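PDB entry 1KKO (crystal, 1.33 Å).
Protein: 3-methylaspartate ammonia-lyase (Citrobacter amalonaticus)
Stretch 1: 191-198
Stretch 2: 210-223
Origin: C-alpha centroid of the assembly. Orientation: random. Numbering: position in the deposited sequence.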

# COMPACT_ATOMS: atom_id res chain seq x y z
N VAL A 191 -3.65 15.15 9.96
CA VAL A 191 -2.40 15.51 10.62
C VAL A 191 -1.26 15.21 9.65
O VAL A 191 -1.27 14.16 8.99
CB VAL A 191 -2.21 14.71 11.91
CG1 VAL A 191 -1.01 15.24 12.70
CG2 VAL A 191 -3.48 14.73 12.78
N LEU A 192 -0.27 16.08 9.57
CA LEU A 192 0.78 15.91 8.58
C LEU A 192 1.97 16.77 8.97
O LEU A 192 1.81 17.70 9.76
CB LEU A 192 0.27 16.33 7.19
CG LEU A 192 0.05 17.82 6.93
CD1 LEU A 192 -0.08 18.07 5.43
CD2 LEU A 192 -1.14 18.40 7.69
N PRO A 193 3.13 16.55 8.36
CA PRO A 193 3.46 15.51 7.39
C PRO A 193 4.66 14.65 7.81
O PRO A 193 5.21 13.94 6.96
CB PRO A 193 3.92 16.36 6.22
CG PRO A 193 4.78 17.40 6.94
CD PRO A 193 4.16 17.60 8.33
N HIS A 194 5.05 14.74 9.08
CA HIS A 194 6.22 14.07 9.65
C HIS A 194 7.54 14.73 9.20
O HIS A 194 8.31 15.22 10.05
CB HIS A 194 6.17 12.56 9.38
CG HIS A 194 7.30 11.81 10.01
ND1 HIS A 194 7.17 11.03 11.13
CD2 HIS A 194 8.60 11.74 9.64
CE1 HIS A 194 8.35 10.50 11.43
NE2 HIS A 194 9.22 10.90 10.53
N ALA A 195 7.80 14.72 7.89
CA ALA A 195 8.90 15.46 7.26
C ALA A 195 10.31 14.93 7.46
O ALA A 195 11.25 15.49 6.92
CB ALA A 195 8.83 16.93 7.62
N LEU A 196 10.45 13.86 8.25
CA LEU A 196 11.73 13.17 8.42
C LEU A 196 12.89 14.16 8.57
O LEU A 196 13.84 14.16 7.78
CB LEU A 196 11.97 12.22 7.25
CG LEU A 196 13.09 11.19 7.41
CD1 LEU A 196 12.88 10.28 8.58
CD2 LEU A 196 13.19 10.38 6.13
N ILE A 197 12.80 15.01 9.59
CA ILE A 197 13.85 15.99 9.84
C ILE A 197 14.91 15.28 10.66
O ILE A 197 14.93 15.34 11.88
CB ILE A 197 13.24 17.21 10.56
CG1 ILE A 197 12.13 17.84 9.71
CG2 ILE A 197 14.31 18.22 10.92
CD1 ILE A 197 12.60 18.46 8.41
N ASN A 198 15.81 14.57 9.98
CA ASN A 198 16.75 13.69 10.65
C ASN A 198 18.23 14.04 10.45
O ASN A 198 19.10 13.21 10.72
CB ASN A 198 16.49 12.24 10.24
CG ASN A 198 16.78 11.99 8.78
OD1 ASN A 198 17.16 12.90 8.05
ND2 ASN A 198 16.59 10.75 8.33
N LYS A 210 16.37 26.06 8.92
CA LYS A 210 15.78 25.28 7.83
C LYS A 210 14.40 24.76 8.25
O LYS A 210 13.42 24.90 7.52
CB LYS A 210 16.71 24.16 7.39
CG LYS A 210 17.90 24.67 6.56
CD LYS A 210 19.03 23.66 6.48
CE LYS A 210 20.34 24.32 6.04
NZ LYS A 210 20.63 24.10 4.60
N LEU A 211 14.30 24.21 9.46
CA LEU A 211 13.01 23.73 9.93
C LEU A 211 12.03 24.89 10.06
O LEU A 211 10.86 24.76 9.74
CB LEU A 211 13.14 22.98 11.25
CG LEU A 211 11.80 22.56 11.85
CD1 LEU A 211 11.01 21.68 10.89
CD2 LEU A 211 12.05 21.83 13.15
N ARG A 212 12.51 26.04 10.51
CA ARG A 212 11.64 27.20 10.63
C ARG A 212 11.03 27.55 9.27
O ARG A 212 9.82 27.76 9.15
CB ARG A 212 12.43 28.41 11.14
CG ARG A 212 11.58 29.65 11.23
CD ARG A 212 12.34 30.88 11.69
NE ARG A 212 13.05 30.58 12.91
CZ ARG A 212 12.47 30.43 14.10
NH1 ARG A 212 11.16 30.59 14.24
NH2 ARG A 212 13.22 30.13 15.15
N GLU A 213 11.88 27.57 8.25
CA GLU A 213 11.45 27.90 6.91
C GLU A 213 10.52 26.82 6.36
O GLU A 213 9.58 27.12 5.63
CB GLU A 213 12.68 28.13 6.02
CG GLU A 213 13.51 29.30 6.55
CD GLU A 213 14.49 29.87 5.55
OE1 GLU A 213 14.09 30.08 4.38
OE2 GLU A 213 15.65 30.13 5.93
N TYR A 214 10.77 25.57 6.73
CA TYR A 214 9.90 24.48 6.31
C TYR A 214 8.50 24.59 6.91
O TYR A 214 7.50 24.38 6.22
CB TYR A 214 10.51 23.13 6.64
CG TYR A 214 9.59 22.01 6.22
CD1 TYR A 214 9.45 21.68 4.88
CD2 TYR A 214 8.81 21.33 7.14
CE1 TYR A 214 8.59 20.69 4.47
CE2 TYR A 214 7.95 20.33 6.75
CZ TYR A 214 7.83 20.02 5.41
OH TYR A 214 6.96 19.03 5.03
N VAL A 215 8.40 24.92 8.20
CA VAL A 215 7.10 25.04 8.83
C VAL A 215 6.29 26.13 8.14
O VAL A 215 5.09 25.98 7.91
CB VAL A 215 7.19 25.31 10.34
CG1 VAL A 215 5.81 25.49 10.93
CG2 VAL A 215 7.89 24.16 11.05
N ARG A 216 6.96 27.23 7.81
CA ARG A 216 6.30 28.33 7.13
C ARG A 216 5.84 27.90 5.74
O ARG A 216 4.72 28.22 5.32
CB ARG A 216 7.24 29.53 7.02
CG ARG A 216 6.61 30.76 6.39
CD ARG A 216 5.41 31.27 7.13
NE ARG A 216 4.48 31.96 6.25
CZ ARG A 216 3.73 32.99 6.62
NH1 ARG A 216 3.79 33.45 7.87
NH2 ARG A 216 2.91 33.55 5.74
N TRP A 217 6.71 27.19 5.03
CA TRP A 217 6.37 26.69 3.71
C TRP A 217 5.15 25.77 3.81
O TRP A 217 4.24 25.83 3.00
CB TRP A 217 7.52 25.92 3.08
CG TRP A 217 7.12 25.35 1.77
CD1 TRP A 217 7.17 25.97 0.56
CD2 TRP A 217 6.52 24.07 1.54
NE1 TRP A 217 6.67 25.15 -0.42
CE2 TRP A 217 6.26 23.98 0.16
CE3 TRP A 217 6.20 22.98 2.36
CZ2 TRP A 217 5.68 22.85 -0.42
CZ3 TRP A 217 5.62 21.87 1.78
CH2 TRP A 217 5.38 21.81 0.41
N LEU A 218 5.16 24.93 4.84
CA LEU A 218 4.11 23.95 5.07
C LEU A 218 2.76 24.60 5.35
O LEU A 218 1.76 24.28 4.70
CB LEU A 218 4.54 23.06 6.24
CG LEU A 218 3.53 22.08 6.81
CD1 LEU A 218 3.03 21.13 5.75
CD2 LEU A 218 4.18 21.34 7.96
N SER A 219 2.72 25.53 6.30
CA SER A 219 1.46 26.20 6.59
C SER A 219 1.00 27.05 5.39
O SER A 219 -0.19 27.08 5.08
CB SER A 219 1.55 27.03 7.87
OG SER A 219 2.59 27.97 7.79
N ASP A 220 1.94 27.71 4.72
CA ASP A 220 1.60 28.46 3.51
C ASP A 220 0.96 27.54 2.45
O ASP A 220 -0.03 27.90 1.82
CB ASP A 220 2.85 29.10 2.89
CG ASP A 220 3.18 30.47 3.46
OD1 ASP A 220 2.32 31.08 4.13
OD2 ASP A 220 4.30 30.99 3.29
N ARG A 221 1.55 26.36 2.27
CA ARG A 221 1.08 25.43 1.25
C ARG A 221 -0.33 24.97 1.54
O ARG A 221 -1.17 24.90 0.65
CB ARG A 221 2.01 24.22 1.17
CG ARG A 221 1.84 23.40 -0.09
CD ARG A 221 2.31 24.12 -1.35
NE ARG A 221 2.34 23.25 -2.51
CZ ARG A 221 2.57 23.66 -3.75
NH1 ARG A 221 2.78 24.95 -4.00
NH2 ARG A 221 2.57 22.79 -4.74
N ILE A 222 -0.58 24.64 2.80
CA ILE A 222 -1.90 24.22 3.25
C ILE A 222 -2.92 25.33 3.02
O ILE A 222 -3.97 25.10 2.44
CB ILE A 222 -1.86 23.78 4.73
CG1 ILE A 222 -1.08 22.47 4.88
CG2 ILE A 222 -3.27 23.63 5.28
CD1 ILE A 222 -0.60 22.21 6.30
N LEU A 223 -2.59 26.54 3.48
CA LEU A 223 -3.51 27.66 3.34
C LEU A 223 -3.74 28.04 1.88
O LEU A 223 -4.83 28.48 1.52
CB LEU A 223 -3.02 28.86 4.16
CG LEU A 223 -3.02 28.63 5.68
CD1 LEU A 223 -2.34 29.78 6.41
CD2 LEU A 223 -4.43 28.42 6.20

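The contact between residues 191-198 and the helix 210-223 is made by apolar side chains, and no hydrogen bond or salt bridge crosses it. The strand 191-194 and the helix run in roughly opposed directions, at 142° between their N-to-C axes, so that rising residue number in the first segment is matched by falling number in the second. The two together bury 298 Å² of surface.

Aliphatic packing occupies both ends of this register. At the strand end, Leu 192 reaches two residues one helical turn apart: its CD2 lies 4.1 Å from CD1 of Ile 222, and its CD1 lies 4.4 Å from CD1 of Leu 218. Leu 218 also meets the next residue of the strand, its CD2 standing 3.8 Å from CD of Pro 193. At the other end, beyond the strand, CG1 of Ile 197 approaches CD1 of Leu 211 at 4.2 Å. The four helical residues involved across the whole contact, Leu 211, Tyr 214, Leu 218 and Ile 222, are spaced three or four apart and therefore form one stripe along the helix, each with its CA-to-CB bond directed toward the first segment.

Tyr 214 supplies the aromatic part of the contact. CG of Pro 193 lies at the edge of the Tyr 214 ring, near its plane, 3.3 Å from Tyr 214 OH and 4.3 Å from Tyr 214 CZ. CB of Ala 195 comes to 3.6 Å from Tyr 214 CE2, so the small methyl group packs closely against the ring carbon. The hydroxyl is hydrogen-bonded elsewhere in the structure, which satisfies its polarity in these apolar surroundings.

The backbone of the first segment is irregular where these groups project. The peptide bond before Pro 193 is cis, and Leu 192 and Pro 193 both direct their CA-to-CB bonds toward the helix, departing from the alternation of a regular strand. His 194 points away and Ala 195 toward the helix again, both with positive phi (74° and 73°). A weak hydrogen bond from Ala 195 N to Pro 193 O, 2.9 Å long, spans this short turn.

The helix is held by its own polar interactions. Successive i to i+4 backbone hydrogen bonds include Leu 218 N to Tyr 214 O at 2.8 Å and Ile 222 N to Leu 218 O at 3.0 Å, linking residues of the contact stripe. Away from the contact, Arg 216 forms a salt bridge with Asp 220, NH2 to OD1 at 3.0 Å, accompanied by a nearly linear hydrogen bond from Arg 216 NE to Asp 220 OD2 at 3.1 Å.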